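Local coordinates for protein choline dehydrogenase and related flavoproteins (Aspergillus oryzae, PDB 3Q9T) that oxidises formate as a flavoprotein oxidase of the glucose-methanol-choline family, carrying 8-formyl-FAD at its catalytic site, at residues M193-Q207 with R344-F358. Residues are numbered along the deposited sequence; the frame is centred on the assembly and turned at random.
Sequences MDGLTHCCDTIYRGQ and RSGPVGSGLLELVGF
Strands 195-198 and 353-358 run antiparallel, their axes 4.6 Å apart at closest approach, with G195–F358 and T197–V356 as hydrogen-bonded pairs and L196–G357 and H198–L355 as non-hydrogen-bonded ones. The shortest hydrogen bond of the ladder runs from T197 N to V356 O at 2.8 Å, and the pairing frays into a weak bond from C199 N to E354 O. There a water donates to both C199 O and E354 O, bridging the strands as they part.

How a sheet seats rings on its two faces is well illustrated here. On one, the methyl CE of M193 lies over the F358 ring, 3.7 Å from its centroid, a CH-pi contact brought about by the bend at chi3 (-53°); SD stands above the same face but farther off, 5.4 Å from the centroid, as a Met-aromatic contact. T197 CG2 meets this ring at its edge. On the other, L355 CD2 sits almost centrally above the H198 imidazole, a CH-pi contact 12° off the ring normal, while ND1 of that ring is hydrogen-bonded to E186. Beyond the ladder, G206 and G349 bring their CA atoms to 3.9 Å, and R344 NE donates to Q207 OE1 at 3.1 Å, amide and guanidinium nearly coplanar.

With strand 392-397 on the far side of 353-358, this antiparallel pairing belongs to the large mixed sheet of the GMC oxidoreductase fold, and the side chain of L353 lies about 6 Å from the bound 8-formyl-FAD, nearest atoms.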
# COMPACT_ATOMS: atom_id res chain seq x y z
N MET A 193 26.25 18.35 16.45
CA MET A 193 25.11 18.90 15.72
C MET A 193 23.86 19.21 16.56
O MET A 193 22.78 19.38 16.01
CB MET A 193 24.77 18.01 14.52
CG MET A 193 24.68 16.51 14.84
SD MET A 193 24.70 15.49 13.34
CE MET A 193 23.38 16.26 12.41
N ASP A 194 24.01 19.32 17.88
CA ASP A 194 22.85 19.59 18.74
C ASP A 194 22.26 21.01 18.59
O ASP A 194 22.89 21.98 19.00
CB ASP A 194 23.19 19.31 20.20
CG ASP A 194 21.98 19.35 21.11
OD1 ASP A 194 20.87 19.01 20.66
OD2 ASP A 194 22.13 19.73 22.28
N GLY A 195 21.07 21.12 18.02
CA GLY A 195 20.39 22.40 17.96
C GLY A 195 19.72 22.78 16.64
O GLY A 195 19.71 22.01 15.68
N LEU A 196 19.18 23.99 16.61
CA LEU A 196 18.59 24.56 15.41
C LEU A 196 19.65 25.35 14.65
O LEU A 196 20.33 26.19 15.24
CB LEU A 196 17.44 25.49 15.79
CG LEU A 196 16.66 26.06 14.61
CD1 LEU A 196 15.78 24.98 13.97
CD2 LEU A 196 15.83 27.25 15.06
N THR A 197 19.79 25.07 13.36
CA THR A 197 20.86 25.64 12.56
C THR A 197 20.36 26.28 11.25
O THR A 197 19.29 25.92 10.75
CB THR A 197 21.93 24.57 12.22
OG1 THR A 197 23.12 25.19 11.71
CG2 THR A 197 21.40 23.58 11.19
N HIS A 198 21.13 27.22 10.72
CA HIS A 198 20.89 27.71 9.37
C HIS A 198 21.62 26.78 8.39
O HIS A 198 22.86 26.80 8.31
CB HIS A 198 21.40 29.15 9.21
CG HIS A 198 20.52 30.18 9.84
ND1 HIS A 198 20.69 30.61 11.14
CD2 HIS A 198 19.48 30.89 9.34
CE1 HIS A 198 19.79 31.53 11.42
NE2 HIS A 198 19.03 31.71 10.35
N CYS A 199 20.86 25.97 7.67
CA CYS A 199 21.45 24.91 6.84
C CYS A 199 22.16 25.44 5.61
O CYS A 199 21.81 26.50 5.07
CB CYS A 199 20.38 23.89 6.40
SG CYS A 199 19.02 24.56 5.45
N CYS A 200 23.16 24.70 5.17
CA CYS A 200 23.78 24.95 3.87
C CYS A 200 23.15 24.09 2.80
O CYS A 200 22.47 23.12 3.09
CB CYS A 200 25.28 24.70 3.92
SG CYS A 200 26.15 25.85 4.99
N ASP A 201 23.40 24.44 1.54
CA ASP A 201 22.69 23.83 0.46
C ASP A 201 23.55 23.70 -0.78
O ASP A 201 24.47 24.49 -0.98
CB ASP A 201 21.47 24.68 0.12
CG ASP A 201 20.37 24.52 1.12
OD1 ASP A 201 20.21 25.42 1.97
OD2 ASP A 201 19.68 23.48 1.07
N THR A 202 23.24 22.71 -1.61
CA THR A 202 23.85 22.62 -2.94
C THR A 202 23.10 23.55 -3.89
O THR A 202 22.60 23.13 -4.96
CB THR A 202 23.90 21.17 -3.47
OG1 THR A 202 22.63 20.53 -3.26
CG2 THR A 202 25.01 20.38 -2.75
N ILE A 203 23.02 24.81 -3.48
CA ILE A 203 22.45 25.89 -4.28
C ILE A 203 23.40 27.10 -4.21
O ILE A 203 23.97 27.39 -3.15
CB ILE A 203 21.06 26.30 -3.76
CG1 ILE A 203 20.09 25.10 -3.83
CG2 ILE A 203 20.53 27.49 -4.55
CD1 ILE A 203 18.78 25.29 -3.11
N TYR A 204 23.58 27.79 -5.33
CA TYR A 204 24.37 29.01 -5.34
C TYR A 204 23.90 29.91 -6.47
O TYR A 204 23.71 29.45 -7.60
CB TYR A 204 25.87 28.72 -5.47
CG TYR A 204 26.75 29.95 -5.35
CD1 TYR A 204 26.66 30.79 -4.24
CD2 TYR A 204 27.69 30.26 -6.33
CE1 TYR A 204 27.46 31.91 -4.12
CE2 TYR A 204 28.50 31.39 -6.22
CZ TYR A 204 28.38 32.20 -5.11
OH TYR A 204 29.18 33.31 -4.98
N ARG A 205 23.71 31.18 -6.14
CA ARG A 205 23.08 32.11 -7.06
C ARG A 205 21.87 31.46 -7.70
O ARG A 205 21.73 31.48 -8.92
CB ARG A 205 24.08 32.54 -8.14
CG ARG A 205 25.15 33.51 -7.64
CD ARG A 205 26.21 33.72 -8.71
NE ARG A 205 26.49 35.13 -8.95
CZ ARG A 205 25.89 35.88 -9.87
NH1 ARG A 205 24.94 35.36 -10.65
NH2 ARG A 205 26.23 37.15 -10.02
N GLY A 206 21.02 30.87 -6.86
CA GLY A 206 19.74 30.31 -7.31
C GLY A 206 19.82 29.25 -8.40
O GLY A 206 18.87 29.02 -9.14
N GLN A 207 20.97 28.60 -8.51
CA GLN A 207 21.10 27.49 -9.43
C GLN A 207 21.45 26.24 -8.64
O GLN A 207 22.21 26.31 -7.68
CB GLN A 207 22.20 27.78 -10.47
CG GLN A 207 21.84 28.87 -11.48
CD GLN A 207 21.64 28.32 -12.89
OE1 GLN A 207 20.73 28.73 -13.61
NE2 GLN A 207 22.49 27.37 -13.28
N ARG A 344 18.13 35.24 -12.39
CA ARG A 344 18.16 34.15 -11.41
C ARG A 344 18.01 34.60 -9.95
O ARG A 344 18.38 33.85 -9.04
CB ARG A 344 19.45 33.31 -11.53
CG ARG A 344 19.70 32.69 -12.89
CD ARG A 344 18.56 31.81 -13.32
NE ARG A 344 18.86 31.08 -14.55
CZ ARG A 344 18.36 31.37 -15.75
NH1 ARG A 344 17.52 32.38 -15.91
NH2 ARG A 344 18.70 30.63 -16.81
N SER A 345 17.50 35.80 -9.71
CA SER A 345 17.27 36.27 -8.33
C SER A 345 15.87 35.89 -7.84
O SER A 345 15.05 35.37 -8.60
CB SER A 345 17.48 37.78 -8.22
OG SER A 345 16.50 38.49 -8.97
N GLY A 346 15.60 36.14 -6.56
CA GLY A 346 14.28 35.88 -6.00
C GLY A 346 14.04 34.48 -5.46
O GLY A 346 14.91 33.61 -5.53
N PRO A 347 12.83 34.25 -4.90
CA PRO A 347 12.50 33.01 -4.19
C PRO A 347 12.36 31.79 -5.12
O PRO A 347 12.48 30.65 -4.66
CB PRO A 347 11.15 33.34 -3.54
CG PRO A 347 10.53 34.32 -4.48
CD PRO A 347 11.67 35.16 -5.00
N VAL A 348 12.12 32.02 -6.40
CA VAL A 348 12.17 30.93 -7.37
C VAL A 348 13.49 30.15 -7.25
O VAL A 348 13.54 28.95 -7.51
CB VAL A 348 11.98 31.41 -8.80
CG1 VAL A 348 12.27 30.27 -9.79
CG2 VAL A 348 10.56 31.99 -9.01
N GLY A 349 14.56 30.82 -6.83
CA GLY A 349 15.85 30.17 -6.66
C GLY A 349 16.02 29.50 -5.31
O GLY A 349 17.09 28.99 -4.99
N SER A 350 14.96 29.51 -4.50
CA SER A 350 15.03 28.95 -3.16
C SER A 350 14.69 27.45 -3.08
O SER A 350 13.82 26.94 -3.80
CB SER A 350 14.10 29.73 -2.23
OG SER A 350 14.16 29.19 -0.92
N GLY A 351 15.40 26.75 -2.20
CA GLY A 351 15.09 25.36 -1.88
C GLY A 351 14.06 25.22 -0.76
O GLY A 351 13.72 24.09 -0.38
N LEU A 352 13.60 26.35 -0.23
CA LEU A 352 12.45 26.41 0.70
C LEU A 352 12.68 25.80 2.08
O LEU A 352 11.76 25.67 2.86
CB LEU A 352 11.20 25.78 0.08
CG LEU A 352 10.92 26.18 -1.37
CD1 LEU A 352 9.74 25.39 -1.96
CD2 LEU A 352 10.67 27.68 -1.47
N LEU A 353 13.92 25.44 2.38
CA LEU A 353 14.25 24.93 3.70
C LEU A 353 15.42 25.77 4.18
O LEU A 353 16.47 25.75 3.54
CB LEU A 353 14.68 23.47 3.58
CG LEU A 353 14.50 22.51 4.76
CD1 LEU A 353 15.42 21.29 4.63
CD2 LEU A 353 14.65 23.18 6.12
N GLU A 354 15.26 26.50 5.28
CA GLU A 354 16.31 27.44 5.72
C GLU A 354 16.78 27.21 7.15
O GLU A 354 17.93 27.50 7.49
CB GLU A 354 15.85 28.89 5.57
CG GLU A 354 15.50 29.27 4.13
CD GLU A 354 14.87 30.64 4.01
OE1 GLU A 354 14.29 31.08 5.03
OE2 GLU A 354 14.95 31.27 2.92
N LEU A 355 15.86 26.73 7.98
CA LEU A 355 16.16 26.34 9.34
C LEU A 355 15.91 24.85 9.51
O LEU A 355 14.86 24.32 9.09
CB LEU A 355 15.31 27.13 10.34
CG LEU A 355 15.69 28.60 10.45
CD1 LEU A 355 14.56 29.43 11.03
CD2 LEU A 355 16.99 28.78 11.26
N VAL A 356 16.86 24.19 10.15
CA VAL A 356 16.81 22.76 10.36
C VAL A 356 17.22 22.45 11.79
O VAL A 356 18.21 23.00 12.30
CB VAL A 356 17.78 22.02 9.37
CG1 VAL A 356 17.92 20.56 9.75
CG2 VAL A 356 17.32 22.20 7.93
N GLY A 357 16.47 21.55 12.44
CA GLY A 357 16.72 21.21 13.83
C GLY A 357 17.23 19.80 14.10
O GLY A 357 16.73 18.82 13.54
N PHE A 358 18.21 19.68 14.98
CA PHE A 358 18.75 18.37 15.34
C PHE A 358 18.68 18.12 16.84
O PHE A 358 19.68 18.18 17.55
CB PHE A 358 20.19 18.23 14.82
CG PHE A 358 20.31 18.33 13.32
CD1 PHE A 358 20.66 19.51 12.71
CD2 PHE A 358 20.04 17.22 12.51
CE1 PHE A 358 20.77 19.59 11.33
CE2 PHE A 358 20.16 17.29 11.14
CZ PHE A 358 20.51 18.47 10.55
O HOH W 1 20.95 16.55 19.15
O HOH W 2 20.06 28.45 6.22
O HOH W 3 17.86 22.90 2.69